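Local coordinates for pseudoaglycone deacetylase Dbv21 (Actinoplanes teichomyceticus, PDB 3DFI), which probably removes an acetyl group from the pseudoaglycone of the glycopeptide antibiotic A40926, using a bound zinc ion, at residues A[24-29]-A[255-260]; A[8-13]-A[146-151]; A[79-84]-A[223-228]. All coordinates share one frame; numbering follows the deposited sequence.

Overall arrangement
The three contacts sample one alpha/beta domain built round a mixed sheet whose parallel part has the 3-2-1-4-5 order of Rossmann-like folds. Contact 2 lies inside that sheet, pairing strands 9-14 and 148-152. Helix 19-33 meets strand 258-266 of the same sheet in contact 1 and packs on contact 2 through Val-24 and Leu-28; their centres are about 15 Å apart. Contact 3, between helix 71-86 and residues 223-228, has its centre about 17 Å from that of contact 1 and about 20 Å from that of contact 2, touching neither. Along the chain it is nested within the loop closed by contact 1, whereas contact 2 crosses both, so the zinc-ligand-bearing part and the C-terminal part are interlocked.

Contact 1: residues A[24-29]-A[255-260]; sequences VGASLA and GGYNET
A kink in helix 19-33 is filled by Glu-259, whose carboxylate reaches from strand 258-266 to the N-H groups of Ala-26 and Ser-27. These two backbone nitrogens have no bond to the preceding helical turn, and a carboxylate distant in sequence accepts from them instead. Glu-259 OE2 accepts from Ala-26 N at 3.2 Å, on its syn side. Its other oxygen, OE1, is gripped twice by one residue: Ser-27 N approaches at 2.9 Å from above the carboxylate plane, 39° out of it, while Ser-27 OG donates to the anti lone pair at 2.8 Å. The two grips come from different directions and should fix the rotation of the carboxylate. Beyond CG the glutamate chain is extended (chi2 169°), which carries the acid across to the helix. The methyl of Ala-26 packs beside the acid, CB 3.6 Å from Glu-259 OE2, and makes apolar contact with the edge of the Tyr-257 ring, 3.9 Å from CE2. Lys-219 of helix 213-223 probably offsets the buried charge: its NZ forms a salt bridge with OE2 and a hydrogen bond with Tyr-257 OH. Ser-27 OG pairs further with Ser-209 OG of strand 201-210, so helix 19-33 is tied to the antiparallel edge of the sheet, with helix 240-251 packed against Tyr-257.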
ATOM      1  N   VAL A  24       4.747  -4.291  -0.547  1.00 49.96           N
ATOM      2  CA  VAL A  24       6.127  -3.949  -0.965  1.00 50.88           C
ATOM      3  C   VAL A  24       7.142  -3.779   0.202  1.00 50.31           C
ATOM      4  O   VAL A  24       8.268  -3.317   0.007  1.00 50.07           O
ATOM      5  CB  VAL A  24       6.132  -2.742  -1.995  1.00 51.19           C
ATOM      6  CG1 VAL A  24       5.421  -1.548  -1.445  1.00 51.52           C
ATOM      7  CG2 VAL A  24       7.528  -2.384  -2.425  1.00 55.07           C
ATOM      8  N   GLY A  25       6.739  -4.203   1.402  1.00 49.75           N
ATOM      9  CA  GLY A  25       7.532  -3.988   2.602  1.00 49.07           C
ATOM     10  C   GLY A  25       8.967  -4.485   2.517  1.00 48.72           C
ATOM     11  O   GLY A  25       9.883  -3.785   2.945  1.00 48.64           O
ATOM     12  N   ALA A  26       9.173  -5.688   1.982  1.00 47.97           N
ATOM     13  CA  ALA A  26      10.538  -6.213   1.814  1.00 47.93           C
ATOM     14  C   ALA A  26      11.397  -5.423   0.784  1.00 47.31           C
ATOM     15  O   ALA A  26      12.578  -5.187   1.004  1.00 46.99           O
ATOM     16  CB  ALA A  26      10.505  -7.712   1.479  1.00 47.91           C
ATOM     17  N   SER A  27      10.799  -5.011  -0.324  1.00 47.37           N
ATOM     18  CA  SER A  27      11.509  -4.188  -1.327  1.00 47.52           C
ATOM     19  C   SER A  27      11.834  -2.809  -0.739  1.00 47.29           C
ATOM     20  O   SER A  27      12.886  -2.236  -1.016  1.00 46.72           O
ATOM     21  CB  SER A  27      10.668  -3.998  -2.583  1.00 48.02           C
ATOM     22  OG  SER A  27      10.448  -5.227  -3.251  1.00 50.31           O
ATOM     23  N   LEU A  28      10.941  -2.297   0.100  1.00 46.85           N
ATOM     24  CA  LEU A  28      11.195  -1.022   0.766  1.00 46.91           C
ATOM     25  C   LEU A  28      12.346  -1.150   1.753  1.00 46.23           C
ATOM     26  O   LEU A  28      13.256  -0.306   1.752  1.00 46.07           O
ATOM     27  CB  LEU A  28       9.935  -0.487   1.460  1.00 46.69           C
ATOM     28  CG  LEU A  28       8.754  -0.108   0.551  1.00 47.97           C
ATOM     29  CD1 LEU A  28       7.574   0.428   1.395  1.00 47.84           C
ATOM     30  CD2 LEU A  28       9.141   0.889  -0.495  1.00 45.75           C
ATOM     31  N   ALA A  29      12.293  -2.198   2.583  1.00 45.00           N
ATOM     32  CA  ALA A  29      13.370  -2.543   3.514  1.00 44.22           C
ATOM     33  C   ALA A  29      14.693  -2.716   2.777  1.00 44.15           C
ATOM     34  O   ALA A  29      15.738  -2.233   3.238  1.00 44.13           O
ATOM     35  CB  ALA A  29      13.031  -3.807   4.254  1.00 43.88           C
ATOM     36  N   GLY A 255      14.529 -19.157  -5.760  1.00 62.12           N
ATOM     37  CA  GLY A 255      15.289 -17.931  -5.489  1.00 60.86           C
ATOM     38  C   GLY A 255      14.900 -16.961  -4.389  1.00 59.77           C
ATOM     39  O   GLY A 255      15.117 -15.755  -4.535  1.00 60.32           O
ATOM     40  N   GLY A 256      14.347 -17.460  -3.286  1.00 58.46           N
ATOM     41  CA  GLY A 256      14.084 -16.610  -2.124  1.00 56.37           C
ATOM     42  C   GLY A 256      12.938 -15.613  -2.257  1.00 55.11           C
ATOM     43  O   GLY A 256      12.255 -15.565  -3.281  1.00 54.70           O
ATOM     44  N   TYR A 257      12.737 -14.816  -1.203  1.00 53.55           N
ATOM     45  CA  TYR A 257      11.593 -13.908  -1.117  1.00 52.22           C
ATOM     46  C   TYR A 257      11.609 -12.804  -2.169  1.00 51.70           C
ATOM     47  O   TYR A 257      12.664 -12.251  -2.520  1.00 51.31           O
ATOM     48  CB  TYR A 257      11.413 -13.316   0.293  1.00 51.42           C
ATOM     49  CG  TYR A 257      10.023 -12.758   0.461  1.00 51.17           C
ATOM     50  CD1 TYR A 257       8.933 -13.614   0.580  1.00 50.66           C
ATOM     51  CD2 TYR A 257       9.788 -11.377   0.446  1.00 49.70           C
ATOM     52  CE1 TYR A 257       7.655 -13.127   0.699  1.00 50.13           C
ATOM     53  CE2 TYR A 257       8.498 -10.868   0.556  1.00 50.26           C
ATOM     54  CZ  TYR A 257       7.441 -11.756   0.683  1.00 50.67           C
ATOM     55  OH  TYR A 257       6.167 -11.296   0.773  1.00 49.59           O
ATOM     56  N   ASN A 258      10.409 -12.505  -2.657  1.00 50.93           N
ATOM     57  CA  ASN A 258      10.201 -11.599  -3.758  1.00 50.48           C
ATOM     58  C   ASN A 258       8.777 -11.038  -3.782  1.00 50.37           C
ATOM     59  O   ASN A 258       7.831 -11.626  -3.227  1.00 50.60           O
ATOM     60  CB  ASN A 258      10.557 -12.287  -5.093  1.00 50.15           C
ATOM     61  CG  ASN A 258       9.695 -13.494  -5.377  1.00 49.73           C
ATOM     62  OD1 ASN A 258      10.062 -14.629  -5.051  1.00 53.61           O
ATOM     63  ND2 ASN A 258       8.536 -13.264  -5.963  1.00 48.31           N
ATOM     64  N   GLU A 259       8.655  -9.888  -4.428  1.00 50.15           N
ATOM     65  CA  GLU A 259       7.414  -9.155  -4.596  1.00 49.95           C
ATOM     66  C   GLU A 259       7.314  -8.714  -6.089  1.00 50.21           C
ATOM     67  O   GLU A 259       8.331  -8.414  -6.738  1.00 50.62           O
ATOM     68  CB  GLU A 259       7.402  -7.955  -3.636  1.00 49.94           C
ATOM     69  CG  GLU A 259       7.531  -8.359  -2.126  1.00 49.31           C
ATOM     70  CD  GLU A 259       7.788  -7.188  -1.178  1.00 49.74           C
ATOM     71  OE1 GLU A 259       8.473  -6.203  -1.574  1.00 48.67           O
ATOM     72  OE2 GLU A 259       7.303  -7.249  -0.022  1.00 49.28           O
ATOM     73  N   THR A 260       6.095  -8.702  -6.627  1.00 49.61           N
ATOM     74  CA  THR A 260       5.845  -8.401  -8.046  1.00 48.47           C
ATOM     75  C   THR A 260       5.353  -6.974  -8.239  1.00 48.17           C
ATOM     76  O   THR A 260       4.473  -6.494  -7.502  1.00 47.46           O
ATOM     77  CB  THR A 260       4.776  -9.355  -8.617  1.00 48.00           C
ATOM     78  OG1 THR A 260       5.220 -10.698  -8.468  1.00 47.95           O
ATOM     79  CG2 THR A 260       4.495  -9.087 -10.079  1.00 47.82           C
TER

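Contact 2: residues A[8-13]-A[146-151]; sequences TRILAI and PTLVLT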
ATOM      1  N   THR A   8      16.888   5.785  -5.278  1.00 50.92           N
ATOM      2  CA  THR A   8      17.505   6.787  -4.412  1.00 49.92           C
ATOM      3  C   THR A   8      16.452   7.364  -3.448  1.00 49.56           C
ATOM      4  O   THR A   8      16.649   7.362  -2.232  1.00 48.58           O
ATOM      5  CB  THR A   8      18.181   7.908  -5.241  1.00 50.08           C
ATOM      6  OG1 THR A   8      19.185   7.333  -6.088  1.00 49.42           O
ATOM      7  CG2 THR A   8      18.834   8.965  -4.333  1.00 50.24           C
ATOM      8  N   ARG A   9      15.339   7.845  -4.001  1.00 49.21           N
ATOM      9  CA  ARG A   9      14.246   8.407  -3.201  1.00 49.22           C
ATOM     10  C   ARG A   9      12.927   7.807  -3.667  1.00 48.96           C
ATOM     11  O   ARG A   9      12.422   8.164  -4.724  1.00 47.97           O
ATOM     12  CB  ARG A   9      14.243   9.942  -3.306  1.00 49.60           C
ATOM     13  CG  ARG A   9      15.525  10.610  -2.770  1.00 49.54           C
ATOM     14  CD  ARG A   9      15.524  12.141  -2.892  1.00 49.60           C
ATOM     15  NE  ARG A   9      15.416  12.609  -4.277  1.00 50.58           N
ATOM     16  CZ  ARG A   9      16.440  12.777  -5.116  1.00 52.98           C
ATOM     17  NH1 ARG A   9      17.686  12.516  -4.730  1.00 54.62           N
ATOM     18  NH2 ARG A   9      16.221  13.213  -6.353  1.00 52.19           N
ATOM     19  N   ILE A  10      12.396   6.861  -2.885  1.00 49.21           N
ATOM     20  CA  ILE A  10      11.128   6.206  -3.194  1.00 49.64           C
ATOM     21  C   ILE A  10       9.946   6.836  -2.438  1.00 50.11           C
ATOM     22  O   ILE A  10       9.988   6.997  -1.213  1.00 49.89           O
ATOM     23  CB  ILE A  10      11.166   4.678  -2.886  1.00 49.61           C
ATOM     24  CG1 ILE A  10      12.260   3.978  -3.723  1.00 49.97           C
ATOM     25  CG2 ILE A  10       9.799   4.035  -3.174  1.00 49.56           C
ATOM     26  CD1 ILE A  10      12.576   2.561  -3.242  1.00 49.00           C
ATOM     27  N   LEU A  11       8.895   7.183  -3.185  1.00 49.70           N
ATOM     28  CA  LEU A  11       7.627   7.566  -2.587  1.00 49.78           C
ATOM     29  C   LEU A  11       6.586   6.490  -2.881  1.00 50.33           C
ATOM     30  O   LEU A  11       6.188   6.305  -4.027  1.00 50.56           O
ATOM     31  CB  LEU A  11       7.156   8.909  -3.116  1.00 49.95           C
ATOM     32  CG  LEU A  11       5.838   9.477  -2.570  1.00 50.59           C
ATOM     33  CD1 LEU A  11       5.834   9.692  -1.017  1.00 48.22           C
ATOM     34  CD2 LEU A  11       5.512  10.777  -3.331  1.00 49.09           C
ATOM     35  N   ALA A  12       6.177   5.759  -1.848  1.00 48.80           N
ATOM     36  CA  ALA A  12       5.112   4.774  -2.011  1.00 49.02           C
ATOM     37  C   ALA A  12       3.789   5.390  -1.563  1.00 48.68           C
ATOM     38  O   ALA A  12       3.729   6.028  -0.504  1.00 49.20           O
ATOM     39  CB  ALA A  12       5.426   3.511  -1.218  1.00 47.39           C
ATOM     40  N   ILE A  13       2.758   5.242  -2.391  1.00 49.07           N
ATOM     41  CA  ILE A  13       1.419   5.764  -2.079  1.00 49.46           C
ATOM     42  C   ILE A  13       0.516   4.600  -1.680  1.00 49.18           C
ATOM     43  O   ILE A  13       0.076   3.821  -2.543  1.00 49.57           O
ATOM     44  CB  ILE A  13       0.780   6.560  -3.279  1.00 49.42           C
ATOM     45  CG1 ILE A  13       1.774   7.535  -3.948  1.00 48.24           C
ATOM     46  CG2 ILE A  13      -0.508   7.301  -2.838  1.00 48.69           C
ATOM     47  CD1 ILE A  13       2.157   8.747  -3.074  1.00 49.10           C
ATOM     48  N   PRO A 146      10.842  12.526  -5.296  1.00 51.53           N
ATOM     49  CA  PRO A 146      11.199  11.116  -5.465  1.00 50.24           C
ATOM     50  C   PRO A 146      11.825  10.840  -6.834  1.00 49.03           C
ATOM     51  O   PRO A 146      11.586  11.600  -7.775  1.00 48.63           O
ATOM     52  CB  PRO A 146       9.842  10.416  -5.398  1.00 49.84           C
ATOM     53  CG  PRO A 146       8.900  11.413  -5.957  1.00 50.66           C
ATOM     54  CD  PRO A 146       9.385  12.733  -5.418  1.00 51.66           C
ATOM     55  N   THR A 147      12.607   9.764  -6.927  1.00 47.56           N
ATOM     56  CA  THR A 147      13.131   9.256  -8.215  1.00 46.89           C
ATOM     57  C   THR A 147      12.315   8.048  -8.693  1.00 47.07           C
ATOM     58  O   THR A 147      12.465   7.584  -9.806  1.00 46.29           O
ATOM     59  CB  THR A 147      14.626   8.872  -8.085  1.00 47.00           C
ATOM     60  OG1 THR A 147      14.781   7.908  -7.033  1.00 45.30           O
ATOM     61  CG2 THR A 147      15.458  10.104  -7.734  1.00 45.86           C
ATOM     62  N   LEU A 148      11.458   7.538  -7.810  1.00 48.08           N
ATOM     63  CA  LEU A 148      10.509   6.465  -8.134  1.00 48.84           C
ATOM     64  C   LEU A 148       9.264   6.597  -7.262  1.00 48.73           C
ATOM     65  O   LEU A 148       9.360   6.841  -6.051  1.00 48.47           O
ATOM     66  CB  LEU A 148      11.146   5.089  -7.911  1.00 49.06           C
ATOM     67  CG  LEU A 148      10.304   3.807  -8.065  1.00 48.70           C
ATOM     68  CD1 LEU A 148       9.995   3.560  -9.511  1.00 48.69           C
ATOM     69  CD2 LEU A 148      11.085   2.612  -7.473  1.00 48.71           C
ATOM     70  N   VAL A 149       8.109   6.466  -7.901  1.00 48.79           N
ATOM     71  CA  VAL A 149       6.819   6.383  -7.210  1.00 49.84           C
ATOM     72  C   VAL A 149       6.214   4.981  -7.348  1.00 49.82           C
ATOM     73  O   VAL A 149       6.226   4.425  -8.431  1.00 49.45           O
ATOM     74  CB  VAL A 149       5.818   7.431  -7.783  1.00 50.20           C
ATOM     75  CG1 VAL A 149       4.386   7.163  -7.300  1.00 51.73           C
ATOM     76  CG2 VAL A 149       6.252   8.879  -7.398  1.00 50.23           C
ATOM     77  N   LEU A 150       5.681   4.437  -6.249  1.00 49.81           N
ATOM     78  CA  LEU A 150       4.965   3.170  -6.258  1.00 50.21           C
ATOM     79  C   LEU A 150       3.546   3.349  -5.749  1.00 49.96           C
ATOM     80  O   LEU A 150       3.310   4.106  -4.809  1.00 49.78           O
ATOM     81  CB  LEU A 150       5.674   2.113  -5.365  1.00 50.19           C
ATOM     82  CG  LEU A 150       7.168   1.912  -5.672  1.00 52.25           C
ATOM     83  CD1 LEU A 150       7.825   1.073  -4.584  1.00 52.45           C
ATOM     84  CD2 LEU A 150       7.340   1.268  -7.019  1.00 50.97           C
ATOM     85  N   THR A 151       2.609   2.614  -6.339  1.00 49.72           N
ATOM     86  CA  THR A 151       1.302   2.449  -5.721  1.00 49.13           C
ATOM     87  C   THR A 151       0.724   1.085  -6.111  1.00 49.49           C
ATOM     88  O   THR A 151       1.368   0.317  -6.807  1.00 49.24           O
ATOM     89  CB  THR A 151       0.329   3.611  -6.018  1.00 49.05           C
ATOM     90  OG1 THR A 151      -0.793   3.521  -5.127  1.00 50.30           O
ATOM     91  CG2 THR A 151      -0.166   3.592  -7.490  1.00 46.53           C
TER
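The guanidinium of Arg-9 has the methyl CG2 of Thr-147 over one face, 3.4 Å above its plane and displaced toward the rim, with NH2 the nearest atom; the two side chains cross at about a right angle. The arginine NE is held by the backbone oxygen of Asp-145. This pair stands at the entry to two parallel strands, 9-14 and 148-152, the central neighbours of a Rossmann-like sheet and the place where its strand order turns from one direction to the other. The pairing starts irregularly, for Arg-9 O accepts from two successive nitrogens, Thr-147 N at 2.7 Å and Leu-148 N at 3.3 Å. Thr-147 OG1, turned between its own N and carbonyl carbon (chi1 57°), takes Arg-9 N in an almost straight bond, with Asp-6 O as a further partner. Regular parallel bonding follows: Leu-11 N to Leu-148 O, Leu-150 N to Leu-11 O, and Ile-13 N to Leu-150 O. On one face of the sheet Ile-10 CG2 meets Leu-150 CD1 at 3.8 Å. On the other, Leu-11 CB rests against Pro-146 CB at 3.8 Å, and Ile-13 CG1 reaches Val-149 CG1; helices 126-144 and 159-174 cover this face. Both strands run toward the zinc site: His-16 and Asp-19 come soon after the first, and His-161 follows the second. At that end the pairing passes to a side chain, as Thr-151 OG1, placed anti to its backbone N, donates to Ile-13 O at 2.7 Å.

Contact 3: residues A[79-84]-A[223-228]; sequences DIAALD and MKHYAT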
ATOM      1  N   ASP A  79       0.868   2.148  11.940  1.00 48.23           N
ATOM      2  CA  ASP A  79       1.607   2.480  10.726  1.00 49.15           C
ATOM      3  C   ASP A  79       2.988   3.064  11.065  1.00 49.44           C
ATOM      4  O   ASP A  79       3.984   2.667  10.479  1.00 49.55           O
ATOM      5  CB  ASP A  79       0.778   3.452   9.868  1.00 48.02           C
ATOM      6  CG  ASP A  79       1.395   3.713   8.502  1.00 51.06           C
ATOM      7  OD1 ASP A  79       1.581   2.753   7.720  1.00 53.23           O
ATOM      8  OD2 ASP A  79       1.659   4.890   8.204  1.00 52.68           O
ATOM      9  N   ILE A  80       3.050   3.975  12.040  1.00 50.54           N
ATOM     10  CA  ILE A  80       4.333   4.555  12.477  1.00 51.11           C
ATOM     11  C   ILE A  80       5.304   3.471  13.005  1.00 51.75           C
ATOM     12  O   ILE A  80       6.468   3.415  12.577  1.00 52.09           O
ATOM     13  CB  ILE A  80       4.096   5.698  13.490  1.00 51.40           C
ATOM     14  CG1 ILE A  80       3.403   6.880  12.782  1.00 50.67           C
ATOM     15  CG2 ILE A  80       5.395   6.118  14.223  1.00 50.92           C
ATOM     16  CD1 ILE A  80       2.685   7.894  13.729  1.00 51.09           C
ATOM     17  N   ALA A  81       4.818   2.605  13.894  1.00 51.38           N
ATOM     18  CA  ALA A  81       5.615   1.488  14.443  1.00 51.11           C
ATOM     19  C   ALA A  81       6.177   0.585  13.335  1.00 50.91           C
ATOM     20  O   ALA A  81       7.382   0.294  13.301  1.00 51.10           O
ATOM     21  CB  ALA A  81       4.773   0.662  15.434  1.00 50.28           C
ATOM     22  N   ALA A  82       5.299   0.166  12.431  1.00 50.04           N
ATOM     23  CA  ALA A  82       5.676  -0.634  11.258  1.00 50.94           C
ATOM     24  C   ALA A  82       6.739   0.039  10.363  1.00 50.71           C
ATOM     25  O   ALA A  82       7.786  -0.543  10.083  1.00 51.38           O
ATOM     26  CB  ALA A  82       4.437  -0.986  10.422  1.00 49.77           C
ATOM     27  N   LEU A  83       6.479   1.266   9.932  1.00 50.82           N
ATOM     28  CA  LEU A  83       7.389   1.925   8.977  1.00 50.37           C
ATOM     29  C   LEU A  83       8.766   2.217   9.599  1.00 51.59           C
ATOM     30  O   LEU A  83       9.810   2.029   8.947  1.00 51.59           O
ATOM     31  CB  LEU A  83       6.729   3.179   8.382  1.00 49.34           C
ATOM     32  CG  LEU A  83       5.531   2.895   7.468  1.00 46.86           C
ATOM     33  CD1 LEU A  83       4.777   4.160   7.094  1.00 48.97           C
ATOM     34  CD2 LEU A  83       5.958   2.147   6.215  1.00 45.40           C
ATOM     35  N   ASP A  84       8.763   2.677  10.853  1.00 52.20           N
ATOM     36  CA  ASP A  84       9.983   2.792  11.663  1.00 53.77           C
ATOM     37  C   ASP A  84      10.867   1.538  11.664  1.00 54.39           C
ATOM     38  O   ASP A  84      12.094   1.654  11.653  1.00 54.86           O
ATOM     39  CB  ASP A  84       9.638   3.137  13.118  1.00 53.78           C
ATOM     40  CG  ASP A  84       9.339   4.606  13.318  1.00 54.49           C
ATOM     41  OD1 ASP A  84       9.283   5.365  12.320  1.00 56.64           O
ATOM     42  OD2 ASP A  84       9.148   5.011  14.482  1.00 55.43           O
ATOM     43  N   MET A 223       4.914  -6.093   9.643  1.00 50.42           N
ATOM     44  CA  MET A 223       3.500  -6.489   9.494  1.00 50.70           C
ATOM     45  C   MET A 223       2.770  -6.761  10.822  1.00 49.59           C
ATOM     46  O   MET A 223       1.572  -6.493  10.940  1.00 48.34           O
ATOM     47  CB  MET A 223       3.365  -7.722   8.603  1.00 50.41           C
ATOM     48  CG  MET A 223       3.601  -7.463   7.111  1.00 51.84           C
ATOM     49  SD  MET A 223       3.742  -9.016   6.214  1.00 53.69           S
ATOM     50  CE  MET A 223       2.170  -9.753   6.663  1.00 56.54           C
ATOM     51  N   LYS A 224       3.499  -7.304  11.801  1.00 49.49           N
ATOM     52  CA  LYS A 224       2.960  -7.590  13.140  1.00 49.43           C
ATOM     53  C   LYS A 224       2.404  -6.342  13.820  1.00 49.51           C
ATOM     54  O   LYS A 224       1.495  -6.440  14.647  1.00 49.04           O
ATOM     55  CB  LYS A 224       4.023  -8.231  14.031  1.00 49.57           C
ATOM     56  CG  LYS A 224       4.481  -9.594  13.552  1.00 50.09           C
ATOM     57  CD  LYS A 224       5.586 -10.154  14.432  1.00 49.48           C
ATOM     58  CE  LYS A 224       6.184 -11.414  13.815  1.00 49.52           C
ATOM     59  NZ  LYS A 224       7.120 -12.092  14.757  1.00 51.31           N
ATOM     60  N   HIS A 225       2.918  -5.165  13.450  1.00 49.60           N
ATOM     61  CA  HIS A 225       2.454  -3.929  14.070  1.00 50.06           C
ATOM     62  C   HIS A 225       1.019  -3.538  13.728  1.00 49.98           C
ATOM     63  O   HIS A 225       0.348  -2.915  14.544  1.00 49.71           O
ATOM     64  CB  HIS A 225       3.429  -2.781  13.856  1.00 49.99           C
ATOM     65  CG  HIS A 225       4.595  -2.837  14.786  1.00 51.35           C
ATOM     66  ND1 HIS A 225       4.454  -2.701  16.152  1.00 51.02           N
ATOM     67  CD2 HIS A 225       5.914  -3.046  14.560  1.00 52.59           C
ATOM     68  CE1 HIS A 225       5.639  -2.813  16.728  1.00 51.82           C
ATOM     69  NE2 HIS A 225       6.541  -3.031  15.786  1.00 53.48           N
ATOM     70  N   TYR A 226       0.534  -3.955  12.561  1.00 49.75           N
ATOM     71  CA  TYR A 226      -0.853  -3.667  12.171  1.00 49.36           C
ATOM     72  C   TYR A 226      -1.812  -4.703  12.763  1.00 48.89           C
ATOM     73  O   TYR A 226      -2.494  -5.422  12.027  1.00 48.35           O
ATOM     74  CB  TYR A 226      -0.996  -3.665  10.661  1.00 49.26           C
ATOM     75  CG  TYR A 226      -0.165  -2.642   9.952  1.00 48.26           C
ATOM     76  CD1 TYR A 226      -0.556  -1.304   9.908  1.00 50.60           C
ATOM     77  CD2 TYR A 226       1.005  -3.013   9.287  1.00 49.78           C
ATOM     78  CE1 TYR A 226       0.216  -0.329   9.222  1.00 48.54           C
ATOM     79  CE2 TYR A 226       1.782  -2.052   8.586  1.00 51.36           C
ATOM     80  CZ  TYR A 226       1.381  -0.713   8.560  1.00 50.14           C
ATOM     81  OH  TYR A 226       2.137   0.241   7.867  1.00 49.52           O
ATOM     82  N   ALA A 227      -1.908  -4.715  14.087  1.00 48.24           N
ATOM     83  CA  ALA A 227      -2.541  -5.810  14.823  1.00 48.26           C
ATOM     84  C   ALA A 227      -4.039  -5.774  14.606  1.00 48.53           C
ATOM     85  O   ALA A 227      -4.733  -6.786  14.698  1.00 48.22           O
ATOM     86  CB  ALA A 227      -2.248  -5.647  16.293  1.00 48.68           C
ATOM     87  N   THR A 228      -4.532  -4.561  14.416  1.00 48.18           N
ATOM     88  CA  THR A 228      -5.929  -4.301  14.128  1.00 49.43           C
ATOM     89  C   THR A 228      -6.368  -5.066  12.846  1.00 49.40           C
ATOM     90  O   THR A 228      -7.330  -5.827  12.878  1.00 48.82           O
ATOM     91  CB  THR A 228      -6.105  -2.755  14.037  1.00 50.56           C
ATOM     92  OG1 THR A 228      -7.405  -2.360  14.468  1.00 56.08           O
ATOM     93  CG2 THR A 228      -5.752  -2.206  12.709  1.00 46.09           C
TER
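Tyr-226 OH donates to Asp-79 OD1 at 2.6 Å, joining helix 71-86 to the type I turn that links helix 213-223 with helix 227-233. The oxygen is met on its anti side, 19° out of the carboxylate plane, and it lies in the plane of the phenol ring at its edge; carboxylate and ring are turned 39° from each other. Asp-79 CG stands anti to the backbone N (chi1 -173°), which brings the acid alongside the tyrosine although the bond to CB points away from 223-228. The ring is also pressed against the helix one turn on, where Ala-82 CB comes within 3.4 Å of Tyr-226 CE2. Beside it the imidazole of His-225 receives Ala-81 CB over one face, a CH-pi contact of 3.6 Å to the ring centroid, and His-225 CB packs on Ala-82 CB at 4.0 Å. Two successive aromatic residues thus reach the same helix, the tyrosine through a hydrogen bond and packing, the histidine through a CH-pi contact and CB packing.

In the next shell, Asp-79 OD2 is hydrogen-bonded to His-92 NE2 of strand 89-92, so each carboxylate oxygen has its own partner. Val-21 of helix 19-33 touches both Tyr-226 and Leu-83, and Asp-18 lies against the tyrosine. The Tyr-226 side chain is about 8 Å from those of the zinc ligands His-16 and Asp-19, which puts this packing at the flank of the metal site. Backbone geometry presents the aromatic pair: the turn runs from Met-223 to Tyr-226, itself central to an inverse gamma turn, and is closed by Tyr-226 N bonding to Met-223 O at 3.2 Å.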